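Putative uncharacterized protein (PDB 3PGB) is a copper amine oxidase that probably oxidises primary amines, using a copper ion and a topaquinone cofactor carried by the chain itself. Local coordinates at residues N66-L71 / S365-K370; H133-N138 / N359-L364; G257-S262 / N392-S397. One frame throughout, in Å; residues are numbered along the deposited sequence.

Interaction 1: residues N66-L71 / S365-K370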
loop_
_atom_site.group_PDB
_atom_site.type_symbol
_atom_site.label_atom_id
_atom_site.label_comp_id
_atom_site.label_asym_id
_atom_site.label_seq_id
_atom_site.Cartn_x
_atom_site.Cartn_y
_atom_site.Cartn_z
ATOM N N ASN A 66 21.289 19.264 -18.967
ATOM C CA ASN A 66 21.140 18.485 -17.743
ATOM C C ASN A 66 22.412 18.671 -16.918
ATOM O O ASN A 66 23.423 18.005 -17.137
ATOM C CB ASN A 66 20.870 17.011 -18.061
ATOM C CG ASN A 66 20.610 16.169 -16.817
ATOM O OD1 ASN A 66 21.093 16.468 -15.728
ATOM N ND2 ASN A 66 19.858 15.095 -16.987
ATOM N N VAL A 67 22.340 19.591 -15.965
ATOM C CA VAL A 67 23.498 20.003 -15.192
ATOM C C VAL A 67 23.841 19.041 -14.039
ATOM O O VAL A 67 24.821 19.276 -13.322
ATOM C CB VAL A 67 23.294 21.432 -14.627
ATOM C CG1 VAL A 67 22.997 22.410 -15.749
ATOM C CG2 VAL A 67 22.180 21.455 -13.586
ATOM N N TRP A 68 23.054 17.973 -13.870
ATOM C CA TRP A 68 23.223 17.031 -12.759
ATOM C C TRP A 68 23.636 15.602 -13.144
ATOM O O TRP A 68 24.219 14.894 -12.320
ATOM C CB TRP A 68 21.923 16.904 -11.966
ATOM C CG TRP A 68 21.268 18.184 -11.573
ATOM C CD1 TRP A 68 21.530 18.933 -10.465
ATOM C CD2 TRP A 68 20.202 18.841 -12.261
ATOM N NE1 TRP A 68 20.705 20.027 -10.433
ATOM C CE2 TRP A 68 19.878 19.992 -11.523
ATOM C CE3 TRP A 68 19.495 18.569 -13.437
ATOM C CZ2 TRP A 68 18.873 20.873 -11.918
ATOM C CZ3 TRP A 68 18.499 19.441 -13.832
ATOM C CH2 TRP A 68 18.196 20.580 -13.074
ATOM N N TYR A 69 23.321 15.163 -14.360
ATOM C CA TYR A 69 23.368 13.728 -14.686
ATOM C C TYR A 69 24.701 13.053 -14.375
ATOM O O TYR A 69 24.740 12.030 -13.697
ATOM C CB TYR A 69 22.992 13.466 -16.153
ATOM C CG TYR A 69 23.038 11.997 -16.517
ATOM C CD1 TYR A 69 22.008 11.139 -16.156
ATOM C CD2 TYR A 69 24.122 11.462 -17.203
ATOM C CE1 TYR A 69 22.044 9.795 -16.474
ATOM C CE2 TYR A 69 24.168 10.107 -17.527
ATOM C CZ TYR A 69 23.126 9.284 -17.160
ATOM O OH TYR A 69 23.157 7.947 -17.474
ATOM N N GLY A 70 25.785 13.616 -14.891
ATOM C CA GLY A 70 27.101 13.026 -14.714
ATOM C C GLY A 70 28.103 13.493 -15.744
ATOM O O GLY A 70 27.782 14.301 -16.621
ATOM N N LEU A 71 29.321 12.976 -15.631
ATOM C CA LEU A 71 30.394 13.314 -16.563
ATOM C C LEU A 71 30.198 12.580 -17.882
ATOM O O LEU A 71 29.734 11.447 -17.901
ATOM C CB LEU A 71 31.759 12.939 -15.970
ATOM C CG LEU A 71 32.171 13.666 -14.687
ATOM C CD1 LEU A 71 33.389 12.998 -14.052
ATOM C CD2 LEU A 71 32.441 15.135 -14.956
ATOM N N SER A 365 18.391 9.420 -9.346
ATOM C CA SER A 365 17.914 10.645 -8.720
ATOM C C SER A 365 17.116 11.440 -9.746
ATOM O O SER A 365 17.374 11.328 -10.947
ATOM C CB SER A 365 19.105 11.452 -8.226
ATOM O OG SER A 365 18.702 12.447 -7.316
ATOM N N LEU A 366 16.139 12.215 -9.279
ATOM C CA LEU A 366 15.315 13.060 -10.154
ATOM C C LEU A 366 15.501 14.531 -9.794
ATOM O O LEU A 366 15.578 14.880 -8.615
ATOM C CB LEU A 366 13.830 12.698 -10.033
ATOM C CG LEU A 366 13.369 11.390 -10.678
ATOM C CD1 LEU A 366 14.014 10.193 -10.008
ATOM C CD2 LEU A 366 11.851 11.275 -10.619
ATOM N N PHE A 367 15.557 15.386 -10.812
ATOM C CA PHE A 367 15.706 16.825 -10.620
ATOM C C PHE A 367 14.666 17.608 -11.414
ATOM O O PHE A 367 14.196 17.167 -12.454
ATOM C CB PHE A 367 17.101 17.279 -11.045
ATOM C CG PHE A 367 18.182 16.905 -10.078
ATOM C CD1 PHE A 367 18.861 15.700 -10.202
ATOM C CD2 PHE A 367 18.525 17.758 -9.041
ATOM C CE1 PHE A 367 19.863 15.357 -9.301
ATOM C CE2 PHE A 367 19.525 17.421 -8.138
ATOM C CZ PHE A 367 20.195 16.227 -8.266
ATOM N N ASP A 368 14.329 18.787 -10.913
ATOM C CA ASP A 368 13.416 19.704 -11.581
ATOM C C ASP A 368 12.129 19.002 -12.014
ATOM O O ASP A 368 11.707 19.121 -13.162
ATOM C CB ASP A 368 14.124 20.363 -12.775
ATOM C CG ASP A 368 13.395 21.608 -13.299
ATOM O OD1 ASP A 368 13.657 21.984 -14.463
ATOM O OD2 ASP A 368 12.582 22.215 -12.568
ATOM N N ILE A 369 11.516 18.266 -11.088
ATOM C CA ILE A 369 10.231 17.627 -11.342
ATOM C C ILE A 369 9.170 18.723 -11.415
ATOM O O ILE A 369 8.935 19.407 -10.424
ATOM C CB ILE A 369 9.857 16.593 -10.227
ATOM C CG1 ILE A 369 10.880 15.451 -10.182
ATOM C CG2 ILE A 369 8.466 16.031 -10.456
ATOM C CD1 ILE A 369 10.601 14.403 -9.134
ATOM N N LYS A 370 8.552 18.899 -12.581
ATOM C CA LYS A 370 7.516 19.928 -12.766
ATOM C C LYS A 370 6.147 19.300 -13.024
ATOM O O LYS A 370 6.060 18.185 -13.522
ATOM C CB LYS A 370 7.873 20.880 -13.922
ATOM C CG LYS A 370 9.257 21.548 -13.798
ATOM C CD LYS A 370 9.612 22.445 -14.988
ATOM C CE LYS A 370 8.766 23.712 -15.008
ATOM N NZ LYS A 370 9.059 24.614 -16.168
#
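Trp68 and Phe367 form a buried face-to-face aromatic stack, joining the loop that precedes helix 73-84 to strand 363-371 of the enzyme domain. The five-membered ring of the indole lies over the phenyl ring with centroids 3.7 Å apart. Their planes differ by only 6°, and the closest carbons, Trp68 CD1 and Phe367 CE2, are 3.4 Å from each other. Each residue also offers its methylene to the other's ring. Trp68 CB rests over the Phe367 face, 3.9 Å from its centroid. Phe367 CB in turn sits 3.6 Å from the centroid of the indole six-membered ring. With CG beside the backbone N (chi1 -49°), the Trp68 indole is laid across Phe367, its CB over the phenyl and its six-membered ring over Phe367 CB. The opposite indole face is taken by Val67 CG2, so tryptophan suits this slot between two apolar partners. At its far rim Trp68 CH2 meets Asp368 CB at 4.1 Å. Asn66 shapes the loop through an Asx turn: its OD1 accepts from Trp68 N at 3.1 Å, in the carbonyl plane, and from Tyr69 N, which stands above that plane. The polar ends are provided for, with Trp68 NE1 hydrogen-bonded to Tyr378 OH and the Asp368 carboxylate salt-bridged to Arg375. Around the stack, strands 352-359 and 374-389 flank strand 363-371, Tyr355 meets the indole edge-to-face, and Leu121 of helix 114-122 touches both Trp68 and Asp368.

Interaction 2: residues H133-N138 / N359-L364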
loop_
_atom_site.group_PDB
_atom_site.type_symbol
_atom_site.label_atom_id
_atom_site.label_comp_id
_atom_site.label_asym_id
_atom_site.label_seq_id
_atom_site.Cartn_x
_atom_site.Cartn_y
_atom_site.Cartn_z
ATOM N N HIS A 133 33.995 15.866 -9.039
ATOM C CA HIS A 133 34.239 15.431 -7.674
ATOM C C HIS A 133 35.098 14.172 -7.773
ATOM O O HIS A 133 34.739 13.222 -8.471
ATOM C CB HIS A 133 32.915 15.158 -6.954
ATOM C CG HIS A 133 33.070 14.473 -5.629
ATOM N ND1 HIS A 133 32.212 13.482 -5.202
ATOM C CD2 HIS A 133 33.988 14.627 -4.645
ATOM C CE1 HIS A 133 32.594 13.057 -4.010
ATOM N NE2 HIS A 133 33.668 13.736 -3.649
ATOM N N VAL A 134 36.250 14.184 -7.111
ATOM C CA VAL A 134 37.154 13.041 -7.135
ATOM C C VAL A 134 37.410 12.550 -5.717
ATOM O O VAL A 134 37.482 13.347 -4.781
ATOM C CB VAL A 134 38.483 13.385 -7.838
ATOM C CG1 VAL A 134 39.472 12.225 -7.732
ATOM C CG2 VAL A 134 38.234 13.733 -9.294
ATOM N N ARG A 135 37.508 11.230 -5.571
ATOM C CA ARG A 135 37.873 10.593 -4.311
ATOM C C ARG A 135 39.139 9.786 -4.480
ATOM O O ARG A 135 39.249 8.974 -5.402
ATOM C CB ARG A 135 36.783 9.646 -3.830
ATOM C CG ARG A 135 35.579 10.343 -3.264
ATOM C CD ARG A 135 34.902 9.517 -2.184
ATOM N NE ARG A 135 33.456 9.532 -2.367
ATOM C CZ ARG A 135 32.731 8.531 -2.860
ATOM N NH1 ARG A 135 33.285 7.372 -3.214
ATOM N NH2 ARG A 135 31.420 8.693 -2.988
ATOM N N LEU A 136 40.080 9.989 -3.565
ATOM C CA LEU A 136 41.342 9.277 -3.597
ATOM C C LEU A 136 41.421 8.333 -2.413
ATOM O O LEU A 136 41.054 8.699 -1.299
ATOM C CB LEU A 136 42.506 10.270 -3.567
ATOM C CG LEU A 136 42.488 11.334 -4.669
ATOM C CD1 LEU A 136 43.504 12.441 -4.385
ATOM C CD2 LEU A 136 42.733 10.693 -6.026
ATOM N N ASN A 137 41.881 7.110 -2.665
ATOM C CA ASN A 137 42.197 6.168 -1.600
ATOM C C ASN A 137 43.696 6.222 -1.383
ATOM O O ASN A 137 44.464 5.646 -2.149
ATOM C CB ASN A 137 41.742 4.755 -1.974
ATOM C CG ASN A 137 41.767 3.790 -0.792
ATOM O OD1 ASN A 137 42.183 4.146 0.316
ATOM N ND2 ASN A 137 41.318 2.562 -1.026
ATOM N N ASN A 138 44.115 6.958 -0.363
ATOM C CA ASN A 138 45.537 7.114 -0.057
ATOM C C ASN A 138 46.019 6.050 0.913
ATOM O O ASN A 138 45.764 6.150 2.104
ATOM C CB ASN A 138 45.805 8.499 0.531
ATOM C CG ASN A 138 45.659 9.593 -0.489
ATOM O OD1 ASN A 138 46.288 9.550 -1.539
ATOM N ND2 ASN A 138 44.832 10.589 -0.187
ATOM N N ASN A 359 24.415 8.607 -9.916
ATOM C CA ASN A 359 25.780 8.528 -9.386
ATOM C C ASN A 359 26.122 7.161 -8.801
ATOM O O ASN A 359 25.269 6.280 -8.719
ATOM C CB ASN A 359 26.057 9.658 -8.379
ATOM C CG ASN A 359 25.173 9.599 -7.153
ATOM O OD1 ASN A 359 24.688 8.535 -6.754
ATOM N ND2 ASN A 359 24.966 10.756 -6.536
ATOM N N ARG A 360 27.392 6.997 -8.440
ATOM C CA ARG A 360 27.917 5.769 -7.836
ATOM C C ARG A 360 27.309 5.497 -6.455
ATOM O O ARG A 360 26.977 4.363 -6.136
ATOM C CB ARG A 360 29.468 5.839 -7.791
ATOM C CG ARG A 360 30.192 5.404 -6.490
ATOM C CD ARG A 360 30.217 3.914 -6.316
ATOM N NE ARG A 360 31.302 3.412 -5.460
ATOM C CZ ARG A 360 31.326 3.457 -4.127
ATOM N NH1 ARG A 360 30.360 4.036 -3.428
ATOM N NH2 ARG A 360 32.352 2.925 -3.482
ATOM N N ASP A 361 27.149 6.535 -5.643
ATOM C CA ASP A 361 26.729 6.345 -4.252
ATOM C C ASP A 361 25.283 5.871 -4.126
ATOM O O ASP A 361 25.025 4.839 -3.503
ATOM C CB ASP A 361 26.907 7.630 -3.443
ATOM C CG ASP A 361 28.358 8.073 -3.341
ATOM O OD1 ASP A 361 29.272 7.250 -3.588
ATOM O OD2 ASP A 361 28.576 9.261 -2.992
ATOM N N THR A 362 24.355 6.615 -4.722
ATOM C CA THR A 362 22.927 6.386 -4.504
ATOM C C THR A 362 22.144 6.028 -5.772
ATOM O O THR A 362 20.925 5.868 -5.725
ATOM C CB THR A 362 22.277 7.620 -3.851
ATOM O OG1 THR A 362 22.487 8.770 -4.681
ATOM C CG2 THR A 362 22.879 7.873 -2.481
ATOM N N GLY A 363 22.838 5.890 -6.898
ATOM C CA GLY A 363 22.197 5.469 -8.134
ATOM C C GLY A 363 21.286 6.545 -8.687
ATOM O O GLY A 363 21.742 7.632 -9.014
ATOM N N LEU A 364 19.992 6.242 -8.763
ATOM C CA LEU A 364 19.026 7.093 -9.467
ATOM C C LEU A 364 18.640 8.317 -8.652
ATOM O O LEU A 364 18.557 8.255 -7.431
ATOM C CB LEU A 364 17.763 6.287 -9.801
ATOM C CG LEU A 364 16.640 6.940 -10.607
ATOM C CD1 LEU A 364 17.141 7.499 -11.924
ATOM C CD2 LEU A 364 15.546 5.908 -10.844
#
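Arg135, on strand 131-138, reaches across to Asp361 and forms a salt bridge through a single nitrogen. Arg135 NH2 donates to Asp361 OD1 over 2.7 Å at an N-H...O angle of 149°. The oxygen receives it on its syn lone pair, and the guanidinium and carboxylate planes are almost coplanar, 10° apart. Asp361 OD2 is also close to Arg135 NH2, at 2.9 Å. Asp361 OD1 has a second cationic partner, Arg360 NH1 at 3.4 Å. One acid thus serves two arginines and probably offsets their charges where Arg135 NH1 lies over the Arg360 guanidinium face, 4.4 Å from Arg360 NH1. The other arginine nitrogens have weaker partners: Arg135 NH1 bonds weakly to Tyr662 OH, Arg135 NE makes a long, weak ion pair with Asp148, and Arg360 bonds weakly to the backbone oxygens of Ser404 and Tyr405. Beside this network Asn359 OD1 accepts from Thr362 N at 2.8 Å and, on a lone pair, from Thr362 OG1 at 3.0 Å; asparagine's short amide can fold back onto the turn. The result is an Asx motif in the tight connection of a beta hairpin, between antiparallel strands 352-359 and 363-371, with the Asp361 carboxylate linking that hairpin tip to the separate sheet containing strand 131-138.

Interaction 3: residues G257-S262 / N392-S397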
loop_
_atom_site.group_PDB
_atom_site.type_symbol
_atom_site.label_atom_id
_atom_site.label_comp_id
_atom_site.label_asym_id
_atom_site.label_seq_id
_atom_site.Cartn_x
_atom_site.Cartn_y
_atom_site.Cartn_z
ATOM N N GLY A 257 28.667 -20.679 12.724
ATOM C CA GLY A 257 28.453 -20.423 14.153
ATOM C C GLY A 257 29.679 -20.395 15.041
ATOM O O GLY A 257 29.560 -20.535 16.261
ATOM N N LEU A 258 30.853 -20.216 14.444
ATOM C CA LEU A 258 32.092 -20.092 15.193
ATOM C C LEU A 258 32.628 -18.694 14.939
ATOM O O LEU A 258 32.831 -18.304 13.789
ATOM C CB LEU A 258 33.090 -21.157 14.738
ATOM C CG LEU A 258 34.456 -21.203 15.429
ATOM C CD1 LEU A 258 34.319 -21.331 16.944
ATOM C CD2 LEU A 258 35.272 -22.350 14.865
ATOM N N TYR A 259 32.846 -17.942 16.014
ATOM C CA TYR A 259 33.180 -16.525 15.917
ATOM C C TYR A 259 34.577 -16.227 16.450
ATOM O O TYR A 259 35.089 -16.939 17.317
ATOM C CB TYR A 259 32.134 -15.698 16.653
ATOM C CG TYR A 259 30.721 -16.067 16.258
ATOM C CD1 TYR A 259 30.033 -15.346 15.293
ATOM C CD2 TYR A 259 30.084 -17.156 16.837
ATOM C CE1 TYR A 259 28.746 -15.689 14.932
ATOM C CE2 TYR A 259 28.801 -17.513 16.479
ATOM C CZ TYR A 259 28.138 -16.778 15.528
ATOM O OH TYR A 259 26.864 -17.138 15.191
ATOM N N LEU A 260 35.177 -15.164 15.916
ATOM C CA LEU A 260 36.580 -14.839 16.158
ATOM C C LEU A 260 36.736 -13.335 16.316
ATOM O O LEU A 260 36.512 -12.594 15.364
ATOM C CB LEU A 260 37.431 -15.322 14.979
ATOM C CG LEU A 260 38.895 -14.872 14.919
ATOM C CD1 LEU A 260 39.660 -15.385 16.143
ATOM C CD2 LEU A 260 39.551 -15.344 13.622
ATOM N N LYS A 261 37.121 -12.896 17.513
ATOM C CA LYS A 261 37.339 -11.480 17.787
ATOM C C LYS A 261 38.813 -11.130 17.577
ATOM O O LYS A 261 39.705 -11.849 18.041
ATOM C CB LYS A 261 36.895 -11.134 19.211
ATOM C CG LYS A 261 36.646 -9.644 19.454
ATOM C CD LYS A 261 36.309 -9.364 20.915
ATOM C CE LYS A 261 35.900 -7.913 21.147
ATOM N NZ LYS A 261 35.528 -7.656 22.573
ATOM N N SER A 262 39.063 -10.034 16.868
ATOM C CA SER A 262 40.427 -9.614 16.534
ATOM C C SER A 262 40.618 -8.113 16.726
ATOM O O SER A 262 39.788 -7.321 16.289
ATOM C CB SER A 262 40.746 -9.961 15.076
ATOM O OG SER A 262 40.593 -11.352 14.809
ATOM N N ASN A 392 21.921 -12.769 19.075
ATOM C CA ASN A 392 22.643 -13.209 20.260
ATOM C C ASN A 392 24.101 -13.552 19.939
ATOM O O ASN A 392 24.845 -13.949 20.827
ATOM C CB ASN A 392 21.944 -14.418 20.896
ATOM C CG ASN A 392 22.312 -14.617 22.361
ATOM O OD1 ASN A 392 22.777 -13.697 23.031
ATOM N ND2 ASN A 392 22.087 -15.823 22.867
ATOM N N ASP A 393 24.505 -13.407 18.676
ATOM C CA ASP A 393 25.895 -13.609 18.273
ATOM C C ASP A 393 26.512 -12.262 17.884
ATOM O O ASP A 393 25.788 -11.345 17.523
ATOM C CB ASP A 393 25.993 -14.658 17.152
ATOM C CG ASP A 393 25.612 -14.120 15.774
ATOM O OD1 ASP A 393 26.254 -13.158 15.293
ATOM O OD2 ASP A 393 24.703 -14.706 15.144
ATOM N N PRO A 394 27.848 -12.131 17.973
ATOM C CA PRO A 394 28.487 -10.827 17.802
ATOM C C PRO A 394 28.555 -10.312 16.367
ATOM O O PRO A 394 28.616 -9.101 16.157
ATOM C CB PRO A 394 29.906 -11.072 18.311
ATOM C CG PRO A 394 30.159 -12.509 18.024
ATOM C CD PRO A 394 28.839 -13.204 18.182
ATOM N N VAL A 395 28.583 -11.211 15.391
ATOM C CA VAL A 395 28.651 -10.790 13.999
ATOM C C VAL A 395 27.324 -10.153 13.579
ATOM O O VAL A 395 27.288 -8.989 13.159
ATOM C CB VAL A 395 29.030 -11.962 13.068
ATOM C CG1 VAL A 395 28.646 -11.657 11.612
ATOM C CG2 VAL A 395 30.530 -12.266 13.193
ATOM N N GLN A 396 26.241 -10.908 13.716
ATOM C CA GLN A 396 24.912 -10.408 13.366
ATOM C C GLN A 396 24.463 -9.268 14.256
ATOM O O GLN A 396 23.759 -8.371 13.791
ATOM C CB GLN A 396 23.866 -11.528 13.403
ATOM C CG GLN A 396 23.896 -12.420 12.188
ATOM C CD GLN A 396 23.564 -11.667 10.928
ATOM O OE1 GLN A 396 22.401 -11.356 10.670
ATOM N NE2 GLN A 396 24.588 -11.355 10.139
ATOM N N SER A 397 24.869 -9.295 15.524
ATOM C CA SER A 397 24.576 -8.188 16.442
ATOM C C SER A 397 25.200 -6.874 15.969
ATOM O O SER A 397 24.635 -5.806 16.167
ATOM C CB SER A 397 25.062 -8.511 17.860
ATOM O OG SER A 397 24.836 -7.428 18.745
#
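The Tyr259 ring carries Pro394 CD over one face and Val395 CG2 at its edge, close to the ring plane. Pro394 CD lies 4.0 Å from the ring centroid and 19° off the normal, a CH-pi contact displaced toward the rim; a proline ring suits it, since the CD hydrogens beside the amide nitrogen are somewhat polarised. Val395 CG2 is 3.8 Å from Tyr259 CD1. Near the phenol end Asp393 crosses the tyrosine side chain at about a right angle, its CB 3.4 Å from Tyr259 CZ and its carboxylate plane turned 25° from the ring. Tyr259 OH and Asp393 OD2 stand 3.3 Å apart. Asp393 is the N-cap of helix 394-398: with CG between the backbone N and the carbonyl carbon (chi1 78°), its OD1 accepts from Gln396 N at 2.7 Å. Proline fits directly after the cap, where the first turn of a helix needs no amide hydrogen from it. The start of this enzyme-domain helix packs on the central strand, 255-263, of a five-stranded antiparallel sheet, joining the DUF1965 region to the enzyme domain. Trp237 and Met278, from the strands flanking 255-263, touch both Tyr259 and Pro394. Trp565 of the second subunit also packs on Pro394, and its NE1 hydrogen-bonds to Asn392 O, which brings the dimer interface up to the helix start.

How the interactions relate
Interactions 1 and 2 share strand 363-371 and lie about 17 Å apart between centres, their segments adjoining in sequence; interaction 2 is nested within the chain loop that interaction 1 closes. Both connect the enzyme domain to earlier parts of the chain, but the buried site of interaction 1 is filled by stacked rings, whereas the partly buried hairpin tip of interaction 2 relies on charge pairing. Interaction 3 is remote, about 29 Å from interaction 1 by nearest atoms and on the opposite side of the chain's centre. It is buried too, yet mixes aromatic and aliphatic packing with a capped helix start, and of the three it alone is touched by the second subunit.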